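Local coordinates for SnoaL-like domain-containing protein (PDB 3FGY), which is of unknown function but adopts the cone-like NTF2 fold of the SnoaL-like family, whose curved sheet and helices commonly enclose a small-molecule pocket, at residues A28-W42 / K113-A127. Numbering follows the deposited sequence.
Sequences AVSAEDIEWIIPGEW and KVTSIREYIDTLALA
The indole of W36 and the branched side chain of I117 show how two neighbouring parallel strands key into each other on the concave side of a sheet. I117 lies over one face of the indole: CG2 rides above the five-membered ring, 3.8 Å from its centroid, and CD1 meets the benzo half near CD2 and CE3. With CG anti to the backbone N (chi1 -175°), W36 raises its ring off the sheet, the NE1 edge turned forward to E119. There a 2.8 Å hydrogen bond joins W36 NE1 to E119 OE2, close to the indole plane and on the anti side of the carboxylate, which helps set the turn of both groups. I38 lies alongside this carboxylate, CD1 against OE2, while E119 OE1 is hydrogen-bonded to an unidentified molecule, probably from the crystallisation liquor. Earlier in the strands, I34 CD1 rests against both V114 CG1 and I117 CD1. On the other face, I37 CG2 sits 3.5 Å from R118 NH1, over the guanidinium.

Backbone bonds alternate between the strands, from E35 N to T115 O through E119 N to I37 O. T115 and S116 both face T108 in a classic beta bulge, each still bonded to it, which fits an extra residue into the pairing with strand 98-110.

Past the strands, shape takes over. P39 wedges its ring between the E119 carbonyl and T123 CG2. T123 CG2 also presses against G40, 3.5 Å from G40 CA, where a side chain would collide with it. W42 NE1 donates to P39 O in the ring plane, which helps set the indole's rotation, while L126 CD2 packs over its six-membered ring and I121 CD1 approaches CZ2 obliquely. Helices 5-20 and 50-64 pack against the W36 face. Such a curved mixed sheet wrapped round helices is the NTF2-like fold, and the molecule beside E119 only hints at its usual internal pocket.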
# COMPACT_ATOMS: atom_id res chain seq x y z
N ALA A 28 20.29 -14.59 4.60
CA ALA A 28 21.55 -13.85 4.56
C ALA A 28 21.31 -12.35 4.36
O ALA A 28 22.16 -11.54 4.74
CB ALA A 28 22.47 -14.39 3.46
N VAL A 29 20.17 -11.99 3.79
CA VAL A 29 19.79 -10.58 3.64
C VAL A 29 18.63 -10.18 4.57
O VAL A 29 18.02 -9.13 4.38
CB VAL A 29 19.42 -10.23 2.17
CG1 VAL A 29 20.62 -10.48 1.25
CG2 VAL A 29 18.18 -10.99 1.69
N SER A 30 18.35 -11.02 5.57
CA SER A 30 17.24 -10.84 6.52
C SER A 30 17.78 -10.61 7.92
O SER A 30 18.60 -11.42 8.42
CB SER A 30 16.34 -12.07 6.53
OG SER A 30 15.57 -12.14 5.34
N ALA A 31 17.35 -9.53 8.57
CA ALA A 31 17.76 -9.25 9.95
C ALA A 31 17.30 -10.39 10.86
O ALA A 31 16.31 -11.05 10.58
CB ALA A 31 17.22 -7.93 10.44
N GLU A 32 18.06 -10.67 11.91
CA GLU A 32 17.64 -11.74 12.81
C GLU A 32 16.30 -11.41 13.49
O GLU A 32 15.52 -12.30 13.79
CB GLU A 32 18.74 -12.06 13.82
CG GLU A 32 19.89 -12.86 13.19
N ASP A 33 16.03 -10.13 13.69
CA ASP A 33 14.78 -9.67 14.30
C ASP A 33 13.79 -9.19 13.22
O ASP A 33 12.91 -8.37 13.50
CB ASP A 33 15.06 -8.54 15.30
CG ASP A 33 15.91 -7.42 14.70
OD1 ASP A 33 16.52 -7.63 13.63
OD2 ASP A 33 15.96 -6.32 15.31
N ILE A 34 13.93 -9.72 12.00
CA ILE A 34 13.04 -9.30 10.89
C ILE A 34 11.57 -9.46 11.30
O ILE A 34 11.20 -10.42 11.92
CB ILE A 34 13.35 -10.10 9.59
CG1 ILE A 34 12.50 -9.58 8.43
CG2 ILE A 34 13.13 -11.59 9.79
CD1 ILE A 34 13.02 -9.98 7.05
N GLU A 35 10.77 -8.45 10.97
CA GLU A 35 9.34 -8.42 11.25
C GLU A 35 8.62 -8.28 9.91
O GLU A 35 8.96 -7.38 9.16
CB GLU A 35 9.07 -7.17 12.08
CG GLU A 35 7.65 -6.91 12.41
CD GLU A 35 7.51 -5.59 13.13
OE1 GLU A 35 7.46 -4.54 12.45
OE2 GLU A 35 7.47 -5.61 14.37
N TRP A 36 7.66 -9.16 9.62
CA TRP A 36 6.89 -9.09 8.38
C TRP A 36 5.41 -9.11 8.74
O TRP A 36 4.87 -10.13 9.22
CB TRP A 36 7.28 -10.25 7.47
CG TRP A 36 6.71 -10.33 6.08
CD1 TRP A 36 5.55 -9.76 5.60
CD2 TRP A 36 7.27 -11.08 5.00
NE1 TRP A 36 5.38 -10.10 4.26
CE2 TRP A 36 6.40 -10.92 3.88
CE3 TRP A 36 8.41 -11.87 4.86
CZ2 TRP A 36 6.66 -11.51 2.67
CZ3 TRP A 36 8.66 -12.44 3.67
CH2 TRP A 36 7.79 -12.28 2.58
N ILE A 37 4.77 -7.98 8.48
CA ILE A 37 3.38 -7.76 8.86
C ILE A 37 2.46 -7.92 7.66
O ILE A 37 2.66 -7.26 6.62
CB ILE A 37 3.20 -6.34 9.48
CG1 ILE A 37 4.12 -6.13 10.70
CG2 ILE A 37 1.74 -6.08 9.80
CD1 ILE A 37 4.08 -4.71 11.26
N ILE A 38 1.45 -8.77 7.79
CA ILE A 38 0.50 -9.06 6.75
C ILE A 38 -0.89 -8.80 7.31
O ILE A 38 -1.30 -9.41 8.29
CB ILE A 38 0.65 -10.52 6.27
CG1 ILE A 38 2.09 -10.77 5.76
CG2 ILE A 38 -0.41 -10.82 5.18
CD1 ILE A 38 2.26 -12.16 5.14
N PRO A 39 -1.62 -7.84 6.70
CA PRO A 39 -2.93 -7.50 7.24
C PRO A 39 -4.04 -8.45 6.78
O PRO A 39 -3.81 -9.33 5.92
CB PRO A 39 -3.18 -6.10 6.67
CG PRO A 39 -2.59 -6.14 5.33
CD PRO A 39 -1.33 -7.03 5.50
N GLY A 40 -5.23 -8.23 7.33
CA GLY A 40 -6.44 -8.91 6.91
C GLY A 40 -6.80 -10.15 7.74
O GLY A 40 -6.31 -10.34 8.85
N GLU A 41 -7.67 -10.99 7.15
CA GLU A 41 -8.15 -12.24 7.78
C GLU A 41 -8.10 -13.32 6.73
O GLU A 41 -9.01 -13.46 5.88
CB GLU A 41 -9.56 -12.06 8.31
CG GLU A 41 -9.67 -10.93 9.32
CD GLU A 41 -11.06 -10.76 9.86
OE1 GLU A 41 -11.97 -11.56 9.51
OE2 GLU A 41 -11.22 -9.81 10.64
N TRP A 42 -6.97 -14.02 6.72
CA TRP A 42 -6.68 -15.04 5.74
C TRP A 42 -5.48 -15.80 6.32
O TRP A 42 -4.89 -15.35 7.31
CB TRP A 42 -6.41 -14.46 4.37
CG TRP A 42 -5.23 -13.55 4.20
CD1 TRP A 42 -4.98 -12.35 4.84
CD2 TRP A 42 -4.17 -13.71 3.26
NE1 TRP A 42 -3.83 -11.79 4.36
CE2 TRP A 42 -3.29 -12.62 3.41
CE3 TRP A 42 -3.84 -14.70 2.33
CZ2 TRP A 42 -2.15 -12.47 2.64
CZ3 TRP A 42 -2.70 -14.56 1.58
CH2 TRP A 42 -1.88 -13.43 1.71
N LYS A 113 20.55 -5.30 5.80
CA LYS A 113 19.61 -6.38 6.02
C LYS A 113 18.18 -5.82 5.99
O LYS A 113 17.92 -4.74 6.52
CB LYS A 113 19.83 -7.00 7.40
CG LYS A 113 21.21 -7.58 7.63
CD LYS A 113 21.34 -8.99 7.11
CE LYS A 113 22.66 -9.62 7.56
NZ LYS A 113 22.71 -11.09 7.31
N VAL A 114 17.26 -6.58 5.40
CA VAL A 114 15.85 -6.27 5.53
C VAL A 114 15.41 -6.46 6.98
O VAL A 114 15.59 -7.55 7.54
CB VAL A 114 15.00 -7.14 4.60
CG1 VAL A 114 13.51 -6.85 4.84
CG2 VAL A 114 15.40 -6.90 3.14
N THR A 115 14.88 -5.40 7.58
CA THR A 115 14.51 -5.43 9.00
C THR A 115 13.01 -5.38 9.27
O THR A 115 12.56 -5.96 10.26
CB THR A 115 15.20 -4.27 9.77
OG1 THR A 115 14.65 -2.99 9.37
CG2 THR A 115 16.71 -4.30 9.52
N SER A 116 12.24 -4.69 8.44
CA SER A 116 10.79 -4.60 8.62
C SER A 116 10.13 -4.61 7.27
O SER A 116 10.62 -3.95 6.33
CB SER A 116 10.40 -3.30 9.33
OG SER A 116 10.98 -3.23 10.62
N ILE A 117 9.04 -5.35 7.17
CA ILE A 117 8.20 -5.39 5.99
C ILE A 117 6.77 -5.22 6.47
O ILE A 117 6.37 -5.86 7.43
CB ILE A 117 8.31 -6.76 5.28
CG1 ILE A 117 9.75 -7.03 4.85
CG2 ILE A 117 7.31 -6.91 4.10
CD1 ILE A 117 9.99 -8.46 4.48
N ARG A 118 6.01 -4.37 5.81
CA ARG A 118 4.57 -4.32 6.01
C ARG A 118 3.91 -4.37 4.63
O ARG A 118 4.26 -3.57 3.78
CB ARG A 118 4.20 -3.03 6.75
CG ARG A 118 2.87 -3.13 7.41
CD ARG A 118 2.28 -1.83 7.90
NE ARG A 118 0.87 -2.15 8.02
CZ ARG A 118 0.29 -2.65 9.10
NH1 ARG A 118 0.93 -2.71 10.24
NH2 ARG A 118 -0.98 -3.03 9.04
N GLU A 119 2.98 -5.30 4.44
CA GLU A 119 2.21 -5.37 3.22
C GLU A 119 0.91 -4.54 3.29
O GLU A 119 0.21 -4.53 4.32
CB GLU A 119 1.82 -6.81 2.89
CG GLU A 119 2.94 -7.81 2.87
CD GLU A 119 2.50 -9.16 2.30
OE1 GLU A 119 1.35 -9.27 1.77
OE2 GLU A 119 3.31 -10.11 2.38
N TYR A 120 0.58 -3.95 2.15
CA TYR A 120 -0.67 -3.26 1.92
C TYR A 120 -1.29 -3.97 0.71
O TYR A 120 -0.76 -3.90 -0.39
CB TYR A 120 -0.44 -1.78 1.67
CG TYR A 120 0.25 -1.06 2.82
CD1 TYR A 120 1.63 -1.17 2.99
CD2 TYR A 120 -0.45 -0.25 3.72
CE1 TYR A 120 2.28 -0.49 4.02
CE2 TYR A 120 0.20 0.42 4.74
CZ TYR A 120 1.55 0.30 4.91
OH TYR A 120 2.24 0.98 5.92
N ILE A 121 -2.41 -4.65 0.94
CA ILE A 121 -3.00 -5.57 -0.01
C ILE A 121 -4.53 -5.43 -0.00
O ILE A 121 -5.11 -4.73 0.83
CB ILE A 121 -2.58 -7.03 0.32
CG1 ILE A 121 -3.14 -7.45 1.68
CG2 ILE A 121 -1.03 -7.19 0.20
CD1 ILE A 121 -2.74 -8.84 2.06
N ASP A 122 -5.19 -6.09 -0.96
CA ASP A 122 -6.65 -6.13 -1.01
C ASP A 122 -7.15 -7.19 -0.03
O ASP A 122 -7.42 -8.33 -0.40
CB ASP A 122 -7.13 -6.41 -2.43
CG ASP A 122 -8.59 -6.07 -2.65
OD1 ASP A 122 -9.37 -6.03 -1.67
OD2 ASP A 122 -8.96 -5.86 -3.84
N THR A 123 -7.25 -6.79 1.24
CA THR A 123 -7.61 -7.74 2.29
C THR A 123 -9.03 -8.34 2.11
O THR A 123 -9.29 -9.49 2.46
CB THR A 123 -7.44 -7.10 3.69
OG1 THR A 123 -8.13 -5.86 3.74
CG2 THR A 123 -5.99 -6.86 4.08
N LEU A 124 -9.97 -7.54 1.62
CA LEU A 124 -11.32 -8.07 1.32
C LEU A 124 -11.25 -9.18 0.28
O LEU A 124 -11.83 -10.23 0.44
CB LEU A 124 -12.21 -6.93 0.83
CG LEU A 124 -13.64 -7.34 0.46
CD1 LEU A 124 -14.36 -8.08 1.63
CD2 LEU A 124 -14.45 -6.17 -0.02
N ALA A 125 -10.50 -8.97 -0.79
CA ALA A 125 -10.37 -9.97 -1.84
C ALA A 125 -9.76 -11.27 -1.29
O ALA A 125 -10.21 -12.38 -1.60
CB ALA A 125 -9.51 -9.42 -3.00
N LEU A 126 -8.70 -11.14 -0.50
CA LEU A 126 -8.00 -12.32 -0.01
C LEU A 126 -8.83 -13.06 1.04
O LEU A 126 -8.79 -14.31 1.09
CB LEU A 126 -6.62 -11.94 0.51
CG LEU A 126 -5.64 -11.69 -0.64
CD1 LEU A 126 -4.55 -10.69 -0.24
CD2 LEU A 126 -5.05 -13.00 -1.09
N ALA A 127 -9.61 -12.33 1.85
CA ALA A 127 -10.54 -12.97 2.79
C ALA A 127 -11.58 -13.78 2.01
O ALA A 127 -11.84 -14.94 2.32
CB ALA A 127 -11.21 -11.95 3.72
O HOH W 1 21.01 -12.57 8.62
O HOH W 2 12.59 -5.58 12.89
O HOH W 3 7.16 -4.35 9.93
O HOH W 4 -7.71 -10.67 4.31